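Long-range contacts in lipid transferase CIDEC (Mus musculus, PDB 4IKG), which transfers neutral lipid between lipid droplets in white fat cells, promoting their fusion into a single large droplet that favours lipid storage: residues A[12-16]-A[77-81]; A[23-29]-A[56-62]. All coordinates share one frame; numbering follows the deposited sequence. Where two conformers were deposited one is given.

Interaction 1 (A[12-16]-A[77-81]); sequences TADRK and AKWKP. Unlike the reference sequence in segment 77-81: A77 (reference Gln).
A bend at chi2 (73°), with the outer chain extended, carries the guanidinium of R15 across to the C-terminal residues W79, K80 and P81. There NH1 donates to the carbonyl oxygen K80 O at 2.6 Å. The bond is nearly straight, with 165° at the hydrogen, and the acceptor lies close to the guanidinium plane. The second nitrogen, NH2, presses against the six-membered ring of W79, 2.9 Å from CH2, a tight approach. With the two planes turned 41° apart, this is no flat stack. P81 O lies over one face of the guanidinium, and P81 C comes to 3.4 Å from R15 NH2. R15 closes a type I beta turn, T12 to R15, in the connection between strands 7-11 and 18-22 of this ubiquitin-like CIDE-N domain. The turn is held by R15 N to T12 O at 2.9 Å and stiffened by T12 OG1, which bonds to D14 OD1 and accepts from K16 N. NE makes a salt bridge with E49, a second hold on the same guanidinium. M71 of strand 69-73 touches A13, R15 and W79. Away from the guanidinium, K80 NZ comes within 4.2 Å of A13 CB.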
loop_
_atom_site.group_PDB
_atom_site.type_symbol
_atom_site.label_atom_id
_atom_site.label_comp_id
_atom_site.label_asym_id
_atom_site.label_seq_id
_atom_site.Cartn_x
_atom_site.Cartn_y
_atom_site.Cartn_z
ATOM N N THR A 12 7.672 -2.715 1.862
ATOM C CA THR A 12 7.438 -4.131 2.113
ATOM C C THR A 12 7.462 -4.409 3.613
ATOM O O THR A 12 7.965 -3.597 4.390
ATOM C CB THR A 12 8.480 -5.014 1.402
ATOM O OG1 THR A 12 9.799 -4.584 1.760
ATOM C CG2 THR A 12 8.314 -4.916 -0.107
ATOM N N ALA A 13 6.923 -5.557 4.011
ATOM C CA ALA A 13 6.794 -5.904 5.425
ATOM C C ALA A 13 8.127 -5.933 6.174
ATOM O O ALA A 13 8.176 -5.666 7.375
ATOM C CB ALA A 13 6.065 -7.231 5.581
ATOM N N ASP A 14 9.202 -6.246 5.459
ATOM C CA ASP A 14 10.527 -6.332 6.063
ATOM C C ASP A 14 11.294 -5.014 5.968
ATOM O O ASP A 14 12.493 -4.967 6.245
ATOM C CB ASP A 14 11.327 -7.462 5.411
ATOM C CG ASP A 14 11.078 -7.566 3.916
ATOM O OD1 ASP A 14 9.994 -7.144 3.460
ATOM O OD2 ASP A 14 11.963 -8.076 3.198
ATOM N N ARG A 15 10.587 -3.951 5.583
ATOM C CA ARG A 15 11.182 -2.631 5.347
ATOM C C ARG A 15 12.371 -2.701 4.402
ATOM O O ARG A 15 13.340 -1.953 4.549
ATOM C CB ARG A 15 11.606 -1.964 6.656
ATOM C CG ARG A 15 10.540 -1.094 7.279
ATOM C CD ARG A 15 9.423 -1.920 7.879
ATOM N NE ARG A 15 8.700 -1.147 8.881
ATOM C CZ ARG A 15 7.731 -1.626 9.651
ATOM N NH1 ARG A 15 7.351 -2.892 9.540
ATOM N NH2 ARG A 15 7.142 -0.833 10.534
ATOM N N LYS A 16 12.287 -3.610 3.436
ATOM C CA LYS A 16 13.380 -3.855 2.506
ATOM C C LYS A 16 13.391 -2.822 1.384
ATOM O O LYS A 16 14.323 -2.026 1.270
ATOM C CB LYS A 16 13.274 -5.267 1.921
ATOM C CG LYS A 16 14.569 -5.780 1.300
ATOM C CD LYS A 16 14.323 -6.953 0.354
ATOM C CE LYS A 16 14.656 -8.299 0.990
ATOM N NZ LYS A 16 14.593 -9.413 -0.004
ATOM N N ALA A 77 -1.840 -12.906 6.839
ATOM C CA ALA A 77 -1.781 -12.127 8.069
ATOM C C ALA A 77 -1.156 -10.720 8.042
ATOM O O ALA A 77 -0.620 -10.265 7.065
ATOM C CB ALA A 77 -1.150 -12.940 9.180
ATOM N N LYS A 78 -1.182 -10.138 9.227
ATOM C CA LYS A 78 -1.150 -8.746 9.584
ATOM C C LYS A 78 0.201 -8.006 9.662
ATOM O O LYS A 78 1.247 -8.562 9.374
ATOM C CB LYS A 78 -1.816 -8.644 10.943
ATOM C CG LYS A 78 -1.361 -9.721 11.919
ATOM C CD LYS A 78 0.123 -10.024 11.797
ATOM C CE LYS A 78 0.637 -10.840 12.969
ATOM N NZ LYS A 78 -0.436 -11.659 13.599
ATOM N N TRP A 79 0.105 -6.724 10.030
ATOM C CA TRP A 79 1.224 -5.769 10.161
ATOM C C TRP A 79 2.182 -6.100 11.298
ATOM O O TRP A 79 1.774 -6.572 12.330
ATOM C CB TRP A 79 0.677 -4.300 10.293
ATOM C CG TRP A 79 1.352 -3.386 11.318
ATOM C CD1 TRP A 79 1.104 -3.349 12.649
ATOM C CD2 TRP A 79 2.404 -2.468 11.091
ATOM N NE1 TRP A 79 1.914 -2.449 13.262
ATOM C CE2 TRP A 79 2.725 -1.889 12.316
ATOM C CE3 TRP A 79 3.091 -2.066 9.973
ATOM C CZ2 TRP A 79 3.710 -0.951 12.446
ATOM C CZ3 TRP A 79 4.053 -1.137 10.106
ATOM C CH2 TRP A 79 4.359 -0.586 11.326
ATOM N N LYS A 80 3.443 -5.767 11.114
ATOM C CA LYS A 80 4.435 -5.848 12.163
ATOM C C LYS A 80 5.322 -4.598 12.197
ATOM O O LYS A 80 5.716 -4.119 11.175
ATOM C CB LYS A 80 5.289 -7.118 11.973
ATOM C CG LYS A 80 5.213 -7.803 10.604
ATOM C CD LYS A 80 6.572 -8.402 10.142
ATOM C CE LYS A 80 6.449 -9.760 9.423
ATOM N NZ LYS A 80 7.474 -10.088 8.385
ATOM N N PRO A 81 5.652 -4.110 13.379
ATOM C CA PRO A 81 6.455 -2.902 13.612
ATOM C C PRO A 81 7.868 -3.038 13.052
ATOM O O PRO A 81 8.764 -2.300 13.467
ATOM C CB PRO A 81 6.512 -2.811 15.142
ATOM C CG PRO A 81 5.320 -3.570 15.613
ATOM C CD PRO A 81 5.185 -4.702 14.645
#

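Interaction 2 (A[23-29]-A[56-62]); sequences AHSLEDL and ETEEYFQ
OE1 of E58 receives NE2 of its own helix neighbour Q62 at 2.8 Å, through the syn lone pair, while the same oxygen presses on S25 CB at 3.1 Å. Q62 NE2 also lies 3.5 Å from H24 O, without a hydrogen bond. The carboxylate of E58 lies near the start of helix 26-36, close to L26 N but not bonded to it; the helix end may favour its negative charge, although nearby D28 would work against it. F61, one turn into helix 58-63, lays its ring against the start of helix 26-36. Its CG stands anti to the backbone N (chi1 170°), which sets the ring against A23, L26 and L29. L26 CA covers one face over the ring centre, 4.0 Å above the plane, and A23 CB meets the edge at CZ. L29 CD2 reaches CE1 obliquely at 3.6 Å. In the ubiquitin-like fold of the CIDE-N domain, helix 26-36 packs on the mixed sheet, and here helix 58-63 joins it: L26, L29 and F61 all touch L46 of strand 45-48. R6 makes a cation-pi contact with the F61 ring and a hydrogen bond to F61 O. Just before helix 58-63, L26 CD2 lies 3.6 Å from E56 C.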
loop_
_atom_site.group_PDB
_atom_site.type_symbol
_atom_site.label_atom_id
_atom_site.label_comp_id
_atom_site.label_asym_id
_atom_site.label_seq_id
_atom_site.Cartn_x
_atom_site.Cartn_y
_atom_site.Cartn_z
ATOM N N ALA A 23 -1.197 5.994 -8.162
ATOM C CA ALA A 23 -2.427 5.216 -8.032
ATOM C C ALA A 23 -3.685 6.057 -8.235
ATOM O O ALA A 23 -3.852 7.099 -7.602
ATOM C CB ALA A 23 -2.471 4.528 -6.678
ATOM N N HIS A 24 -4.572 5.620 -9.122
ATOM C CA HIS A 24 -5.827 6.337 -9.342
ATOM C C HIS A 24 -6.793 6.133 -8.183
ATOM O O HIS A 24 -7.556 7.032 -7.832
ATOM C CB HIS A 24 -6.491 5.895 -10.643
ATOM C CG HIS A 24 -6.184 6.776 -11.811
ATOM N ND1 HIS A 24 -5.188 6.487 -12.718
ATOM C CD2 HIS A 24 -6.747 7.935 -12.227
ATOM C CE1 HIS A 24 -5.149 7.430 -13.642
ATOM N NE2 HIS A 24 -6.086 8.322 -13.365
ATOM N N SER A 25 -6.777 4.936 -7.610
ATOM C CA SER A 25 -7.538 4.675 -6.383
ATOM C C SER A 25 -6.961 3.466 -5.641
ATOM O O SER A 25 -5.997 2.852 -6.103
ATOM C CB SER A 25 -9.046 4.513 -6.636
ATOM O OG SER A 25 -9.331 3.591 -7.663
ATOM N N LEU A 26 -7.549 3.147 -4.490
ATOM C CA LEU A 26 -7.123 2.022 -3.656
ATOM C C LEU A 26 -7.065 0.713 -4.437
ATOM O O LEU A 26 -6.052 0.006 -4.418
ATOM C CB LEU A 26 -8.082 1.868 -2.473
ATOM C CG LEU A 26 -7.837 0.731 -1.481
ATOM C CD1 LEU A 26 -6.434 0.814 -0.928
ATOM C CD2 LEU A 26 -8.853 0.789 -0.354
ATOM N N GLU A 27 -8.166 0.408 -5.116
ATOM C CA GLU A 27 -8.309 -0.816 -5.893
ATOM C C GLU A 27 -7.162 -0.956 -6.879
ATOM O O GLU A 27 -6.507 -2.002 -6.960
ATOM C CB GLU A 27 -9.623 -0.772 -6.673
ATOM C CG GLU A 27 -10.376 -2.082 -6.691
ATOM C CD GLU A 27 -10.904 -2.433 -8.069
ATOM O OE1 GLU A 27 -10.416 -1.850 -9.057
ATOM O OE2 GLU A 27 -11.805 -3.292 -8.169
ATOM N N ASP A 28 -6.938 0.128 -7.613
ATOM C CA ASP A 28 -5.956 0.194 -8.677
ATOM C C ASP A 28 -4.547 0.018 -8.136
ATOM O O ASP A 28 -3.725 -0.689 -8.723
ATOM C CB ASP A 28 -6.077 1.551 -9.356
ATOM C CG ASP A 28 -7.514 2.059 -9.379
ATOM O OD1 ASP A 28 -8.243 1.801 -8.399
ATOM O OD2 ASP A 28 -7.936 2.699 -10.368
ATOM N N LEU A 29 -4.270 0.682 -7.018
ATOM C CA LEU A 29 -2.989 0.539 -6.346
ATOM C C LEU A 29 -2.770 -0.921 -6.004
ATOM O O LEU A 29 -1.730 -1.494 -6.322
ATOM C CB LEU A 29 -2.953 1.374 -5.068
ATOM C CG LEU A 29 -1.653 1.259 -4.272
ATOM C CD1 LEU A 29 -0.475 1.682 -5.134
ATOM C CD2 LEU A 29 -1.718 2.090 -3.000
ATOM N N GLU A 56 -8.977 0.889 3.918
ATOM C CA GLU A 56 -9.897 0.037 3.167
ATOM C C GLU A 56 -11.015 0.812 2.470
ATOM O O GLU A 56 -11.885 0.216 1.832
ATOM C CB GLU A 56 -10.488 -1.049 4.072
ATOM C CG GLU A 56 -11.284 -0.511 5.251
ATOM C CD GLU A 56 -11.964 -1.612 6.042
ATOM O OE1 GLU A 56 -11.442 -2.746 6.063
ATOM O OE2 GLU A 56 -13.027 -1.344 6.641
ATOM N N THR A 57 -10.992 2.136 2.594
ATOM C CA THR A 57 -11.928 2.983 1.863
ATOM C C THR A 57 -11.177 3.976 0.978
ATOM O O THR A 57 -10.067 4.402 1.309
ATOM C CB THR A 57 -12.894 3.731 2.803
ATOM O OG1 THR A 57 -13.612 4.725 2.061
ATOM C CG2 THR A 57 -12.131 4.407 3.925
ATOM N N GLU A 58 -11.789 4.334 -0.146
ATOM C CA GLU A 58 -11.154 5.198 -1.132
ATOM C C GLU A 58 -11.036 6.633 -0.619
ATOM O O GLU A 58 -10.107 7.361 -0.977
ATOM C CB GLU A 58 -11.942 5.153 -2.444
ATOM C CG GLU A 58 -11.087 5.190 -3.699
ATOM C CD GLU A 58 -10.596 6.583 -4.031
ATOM O OE1 GLU A 58 -9.418 6.722 -4.422
ATOM O OE2 GLU A 58 -11.389 7.540 -3.904
ATOM N N GLU A 59 -11.978 7.026 0.232
ATOM C CA GLU A 59 -11.991 8.375 0.795
ATOM C C GLU A 59 -10.797 8.618 1.715
ATOM O O GLU A 59 -10.110 9.634 1.595
ATOM C CB GLU A 59 -13.301 8.641 1.544
ATOM C CG GLU A 59 -14.523 8.811 0.644
ATOM C CD GLU A 59 -14.937 7.527 -0.048
ATOM O OE1 GLU A 59 -14.711 6.441 0.526
ATOM O OE2 GLU A 59 -15.479 7.607 -1.171
ATOM N N TYR A 60 -10.555 7.683 2.631
ATOM C CA TYR A 60 -9.415 7.769 3.544
ATOM C C TYR A 60 -8.105 7.653 2.778
ATOM O O TYR A 60 -7.117 8.302 3.117
ATOM C CB TYR A 60 -9.491 6.674 4.611
ATOM C CG TYR A 60 -8.444 6.778 5.698
ATOM C CD1 TYR A 60 -8.575 7.701 6.727
ATOM C CD2 TYR A 60 -7.334 5.941 5.707
ATOM C CE1 TYR A 60 -7.625 7.798 7.731
ATOM C CE2 TYR A 60 -6.378 6.028 6.707
ATOM C CZ TYR A 60 -6.530 6.959 7.716
ATOM O OH TYR A 60 -5.587 7.056 8.714
ATOM N N PHE A 61 -8.109 6.819 1.741
ATOM C CA PHE A 61 -6.932 6.620 0.901
ATOM C C PHE A 61 -6.574 7.904 0.166
ATOM O O PHE A 61 -5.398 8.221 -0.019
ATOM C CB PHE A 61 -7.173 5.483 -0.098
ATOM C CG PHE A 61 -6.115 5.371 -1.163
ATOM C CD1 PHE A 61 -4.887 4.790 -0.886
ATOM C CD2 PHE A 61 -6.356 5.834 -2.448
ATOM C CE1 PHE A 61 -3.916 4.684 -1.869
ATOM C CE2 PHE A 61 -5.389 5.727 -3.432
ATOM C CZ PHE A 61 -4.169 5.152 -3.142
ATOM N N GLN A 62 -7.599 8.641 -0.249
ATOM C CA GLN A 62 -7.395 9.910 -0.937
ATOM C C GLN A 62 -7.040 11.034 0.032
ATOM O O GLN A 62 -6.316 11.965 -0.323
ATOM C CB GLN A 62 -8.637 10.291 -1.748
ATOM C CG GLN A 62 -8.835 9.467 -3.008
ATOM C CD GLN A 62 -7.714 9.658 -4.012
ATOM O OE1 GLN A 62 -7.181 10.757 -4.163
ATOM N NE2 GLN A 62 -7.349 8.584 -4.701
#

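Overall arrangement
Interactions 1 and 2 lie on opposite sides of the chain's centre, their own centres 20 Å apart and their nearest atoms about 12 Å apart, so they do not touch. Along the sequence the order is 12-16, 23-29, 56-62, 77-81: interaction 2 falls wholly between the two halves of interaction 1. Both border the same five-stranded mixed sheet. Strands 7-11 and 18-22 lie between them: residues 12-16 link these two at one end, and residues 23-29 follow the second at the other. Interaction 1 ties the C-terminal tail to that turn at the surface, whereas interaction 2 joins two helices in a partly buried site. Both belong to the CIDE-N domain, the part involved in homodimerization.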